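Local coordinates for ThiJ/PfpI domain protein (PDB 4HCJ) that is of unknown function but belongs to the DJ-1/PfpI family, binds magnesium and is possibly a hydrolase, at residues A67-V73 / L96-K102. Residue numbers count along the deposited sequence, not the author numbering.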
ATOM      1  N   ALA A  67      -3.315 -14.447   0.089  1.00 14.25           N
ATOM      2  CA  ALA A  67      -3.487 -13.652  -1.125  1.00 15.09           C
ATOM      3  C   ALA A  67      -4.736 -13.999  -1.936  1.00 13.07           C
ATOM      4  O   ALA A  67      -5.265 -13.152  -2.648  1.00 12.34           O
ATOM      5  CB  ALA A  67      -2.244 -13.727  -2.011  1.00 18.05           C
ATOM      6  N   VAL A  68      -5.210 -15.236  -1.818  0.58 13.23           N
ATOM      7  CA  VAL A  68      -6.376 -15.669  -2.587  0.58 13.98           C
ATOM      8  C   VAL A  68      -7.634 -14.897  -2.192  0.58 13.17           C
ATOM      9  O   VAL A  68      -8.612 -14.870  -2.935  0.58 13.33           O
ATOM     10  CB  VAL A  68      -6.619 -17.199  -2.456  0.58 16.06           C
ATOM     11  CG1 VAL A  68      -7.291 -17.533  -1.134  0.58 14.89           C
ATOM     12  CG2 VAL A  68      -7.447 -17.714  -3.622  0.58 19.60           C
ATOM     13  N   GLU A  69      -7.598 -14.246  -1.030  0.58 11.74           N
ATOM     14  CA  GLU A  69      -8.765 -13.541  -0.516  0.58 12.16           C
ATOM     15  C   GLU A  69      -8.812 -12.063  -0.886  0.58 10.08           C
ATOM     16  O   GLU A  69      -9.716 -11.357  -0.447  0.58 10.27           O
ATOM     17  CB  GLU A  69      -8.828 -13.675   1.010  0.58 15.56           C
ATOM     18  CG  GLU A  69      -8.916 -15.117   1.500  0.58 22.24           C
ATOM     19  CD  GLU A  69      -9.089 -15.213   3.000  0.58 31.06           C
ATOM     20  OE1 GLU A  69      -9.362 -16.327   3.486  0.58 38.17           O
ATOM     21  OE2 GLU A  69      -8.956 -14.180   3.692  0.58 31.75           O
ATOM     22  N   PHE A  70      -7.843 -11.600  -1.672  1.00  8.51           N
ATOM     23  CA  PHE A  70      -7.731 -10.176  -2.008  1.00  7.62           C
ATOM     24  C   PHE A  70      -7.368  -9.956  -3.466  1.00  8.06           C
ATOM     25  O   PHE A  70      -6.699 -10.782  -4.070  1.00 10.07           O
ATOM     26  CB  PHE A  70      -6.672  -9.508  -1.125  1.00  7.67           C
ATOM     27  CG  PHE A  70      -6.998  -9.544   0.331  1.00  7.62           C
ATOM     28  CD1 PHE A  70      -7.892  -8.636   0.860  1.00  7.95           C
ATOM     29  CD2 PHE A  70      -6.413 -10.487   1.173  1.00  8.59           C
ATOM     30  CE1 PHE A  70      -8.220  -8.651   2.206  1.00  8.91           C
ATOM     31  CE2 PHE A  70      -6.733 -10.510   2.527  1.00  9.31           C
ATOM     32  CZ  PHE A  70      -7.644  -9.594   3.040  1.00  9.80           C
ATOM     33  N   ASP A  71      -7.785  -8.815  -4.015  1.00  7.33           N
ATOM     34  CA  ASP A  71      -7.397  -8.418  -5.367  1.00  7.04           C
ATOM     35  C   ASP A  71      -6.161  -7.519  -5.379  1.00  6.71           C
ATOM     36  O   ASP A  71      -5.507  -7.381  -6.420  1.00  7.12           O
ATOM     37  CB  ASP A  71      -8.543  -7.661  -6.046  1.00  7.62           C
ATOM     38  CG  ASP A  71      -9.797  -8.493  -6.209  1.00  8.41           C
ATOM     39  OD1 ASP A  71      -9.714  -9.744  -6.237  1.00  9.32           O
ATOM     40  OD2 ASP A  71     -10.866  -7.864  -6.324  1.00  9.18           O
ATOM     41  N   ALA A  72      -5.866  -6.871  -4.259  1.00  6.39           N
ATOM     42  CA  ALA A  72      -4.810  -5.869  -4.172  1.00  6.15           C
ATOM     43  C   ALA A  72      -4.332  -5.790  -2.743  1.00  5.81           C
ATOM     44  O   ALA A  72      -5.106  -6.054  -1.805  1.00  6.16           O
ATOM     45  CB  ALA A  72      -5.331  -4.508  -4.593  1.00  7.03           C
ATOM     46  N   VAL A  73      -3.082  -5.372  -2.596  1.00  5.70           N
ATOM     47  CA  VAL A  73      -2.530  -4.945  -1.320  1.00  5.60           C
ATOM     48  C   VAL A  73      -2.110  -3.487  -1.448  1.00  5.18           C
ATOM     49  O   VAL A  73      -1.620  -3.063  -2.500  1.00  5.91           O
ATOM     50  CB  VAL A  73      -1.360  -5.863  -0.869  1.00  6.25           C
ATOM     51  CG1 VAL A  73      -0.191  -5.837  -1.863  1.00  6.57           C
ATOM     52  CG2 VAL A  73      -0.874  -5.489   0.515  1.00  6.92           C
ATOM     53  N   LEU A  96       4.574 -11.672  -2.446  1.00  9.48           N
ATOM     54  CA  LEU A  96       3.486 -12.650  -2.547  1.00 10.26           C
ATOM     55  C   LEU A  96       2.398 -12.137  -3.484  1.00  9.27           C
ATOM     56  O   LEU A  96       1.922 -12.849  -4.374  1.00 10.05           O
ATOM     57  CB  LEU A  96       2.885 -12.915  -1.165  1.00 11.33           C
ATOM     58  CG  LEU A  96       1.669 -13.846  -1.091  1.00 12.76           C
ATOM     59  CD1 LEU A  96       2.069 -15.265  -1.390  1.00 14.31           C
ATOM     60  CD2 LEU A  96       1.020 -13.717   0.287  1.00 13.33           C
ATOM     61  N   PHE A  97       1.978 -10.895  -3.275  1.00  7.85           N
ATOM     62  CA  PHE A  97       0.923 -10.332  -4.108  1.00  7.43           C
ATOM     63  C   PHE A  97       1.395 -10.166  -5.545  1.00  7.96           C
ATOM     64  O   PHE A  97       0.666 -10.489  -6.482  1.00  8.60           O
ATOM     65  CB  PHE A  97       0.390  -9.030  -3.514  1.00  7.25           C
ATOM     66  CG  PHE A  97      -0.697  -9.248  -2.491  1.00  7.39           C
ATOM     67  CD1 PHE A  97      -0.423  -9.768  -1.243  1.00  8.90           C
ATOM     68  CD2 PHE A  97      -2.011  -8.935  -2.796  1.00  7.98           C
ATOM     69  CE1 PHE A  97      -1.434  -9.977  -0.325  1.00  9.53           C
ATOM     70  CE2 PHE A  97      -3.034  -9.148  -1.877  1.00  8.91           C
ATOM     71  CZ  PHE A  97      -2.741  -9.673  -0.643  1.00  9.52           C
ATOM     72  N   LEU A  98       2.622  -9.679  -5.732  1.00  8.03           N
ATOM     73  CA  LEU A  98       3.132  -9.520  -7.096  1.00  9.42           C
ATOM     74  C   LEU A  98       3.155 -10.859  -7.827  1.00 10.85           C
ATOM     75  O   LEU A  98       2.715 -10.964  -8.977  1.00 11.91           O
ATOM     76  CB  LEU A  98       4.515  -8.884  -7.116  1.00 11.21           C
ATOM     77  CG  LEU A  98       4.916  -8.363  -8.501  1.00 14.75           C
ATOM     78  CD1 LEU A  98       4.157  -7.093  -8.871  1.00 16.38           C
ATOM     79  CD2 LEU A  98       6.416  -8.153  -8.565  1.00 17.33           C
ATOM     80  N   ASP A  99       3.683 -11.883  -7.164  1.00 12.28           N
ATOM     81  CA  ASP A  99       3.852 -13.197  -7.796  1.00 15.43           C
ATOM     82  C   ASP A  99       2.525 -13.882  -8.094  1.00 13.87           C
ATOM     83  O   ASP A  99       2.457 -14.744  -8.963  1.00 15.11           O
ATOM     84  CB  ASP A  99       4.721 -14.099  -6.923  1.00 22.07           C
ATOM     85  CG  ASP A  99       6.177 -13.662  -6.893  1.00 28.00           C
ATOM     86  OD1 ASP A  99       6.562 -12.791  -7.704  1.00 29.20           O
ATOM     87  OD2 ASP A  99       6.934 -14.199  -6.059  1.00 31.22           O
ATOM     88  N   ASN A 100       1.482 -13.497  -7.369  1.00 12.66           N
ATOM     89  CA  ASN A 100       0.157 -14.038  -7.597  1.00 13.22           C
ATOM     90  C   ASN A 100      -0.685 -13.170  -8.505  1.00 12.74           C
ATOM     91  O   ASN A 100      -1.908 -13.308  -8.546  1.00 13.79           O
ATOM     92  CB  ASN A 100      -0.546 -14.315  -6.276  1.00 15.22           C
ATOM     93  CG  ASN A 100      -0.059 -15.598  -5.642  1.00 19.47           C
ATOM     94  OD1 ASN A 100      -0.487 -16.685  -6.028  1.00 21.55           O
ATOM     95  ND2 ASN A 100       0.852 -15.494  -4.702  1.00 19.99           N
ATOM     96  N   GLN A 101      -0.018 -12.282  -9.238  0.51 12.26           N
ATOM     97  CA  GLN A 101      -0.663 -11.469 -10.269  0.51 13.65           C
ATOM     98  C   GLN A 101      -1.742 -10.556  -9.702  0.51 11.90           C
ATOM     99  O   GLN A 101      -2.729 -10.263 -10.378  0.51 13.38           O
ATOM    100  CB  GLN A 101      -1.225 -12.339 -11.403  0.51 19.78           C
ATOM    101  CG  GLN A 101      -0.169 -12.887 -12.353  0.51 26.81           C
ATOM    102  CD  GLN A 101       0.773 -13.869 -11.686  0.51 35.14           C
ATOM    103  OE1 GLN A 101       0.338 -14.838 -11.060  0.51 39.61           O
ATOM    104  NE2 GLN A 101       2.075 -13.623 -11.815  0.51 39.51           N
ATOM    105  N   LYS A 102      -1.544 -10.104  -8.467  1.00 10.02           N
ATOM    106  CA  LYS A 102      -2.440  -9.131  -7.854  1.00  8.86           C
ATOM    107  C   LYS A 102      -1.889  -7.720  -8.024  1.00  7.67           C
ATOM    108  O   LYS A 102      -0.751  -7.510  -8.459  1.00  8.16           O
ATOM    109  CB  LYS A 102      -2.578  -9.387  -6.353  1.00 10.98           C
ATOM    110  CG  LYS A 102      -2.920 -10.800  -5.952  1.00 14.70           C
ATOM    111  CD  LYS A 102      -4.296 -11.208  -6.363  1.00 17.46           C
ATOM    112  CE  LYS A 102      -4.521 -12.652  -5.949  1.00 18.94           C
ATOM    113  NZ  LYS A 102      -5.899 -12.945  -5.591  1.00 16.97           N
TER
HETATM  114  O   HOH W   1      -8.176 -14.737  -5.708  1.00 26.00           O
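The Phe97 ring lies between Ala67 and Val73, with Ala67 CB over one face and Val73 over the other; this contact packs helix 88-99 against strand 72-75 in a beta-alpha-beta unit of the DJ-1/PfpI alpha-beta-alpha sandwich. Val73 makes a CH-pi contact, its CB 3.7 Å from the ring centroid, nearly along the normal. A flat aromatic suits this layer between a small alanine methyl and a branched valine, while Phe70 CB meets the ring edge at Phe97 CE2 (3.7 Å). Leu11 and Val104, from the neighbouring strands, also touch Phe97. The helix ends in a Schellman motif: Gln101, at positive phi, turns the chain so that Lys102 N donates a hydrogen bond to Phe97 O (3.0 Å) and Gln101 N one to Leu98 O (3.0 Å). Lys102 then reaches back to the 3-10 turn 67-69 and the loop residue after it. Its ammonium, with three N-H groups, serves two carbonyls directly, Ala67 O at 3.0 Å and Phe70 O at 2.8 Å from NZ, and a third through water, which accepts weakly from NZ (2.9 Å) and donates to Val68 O (2.8 Å).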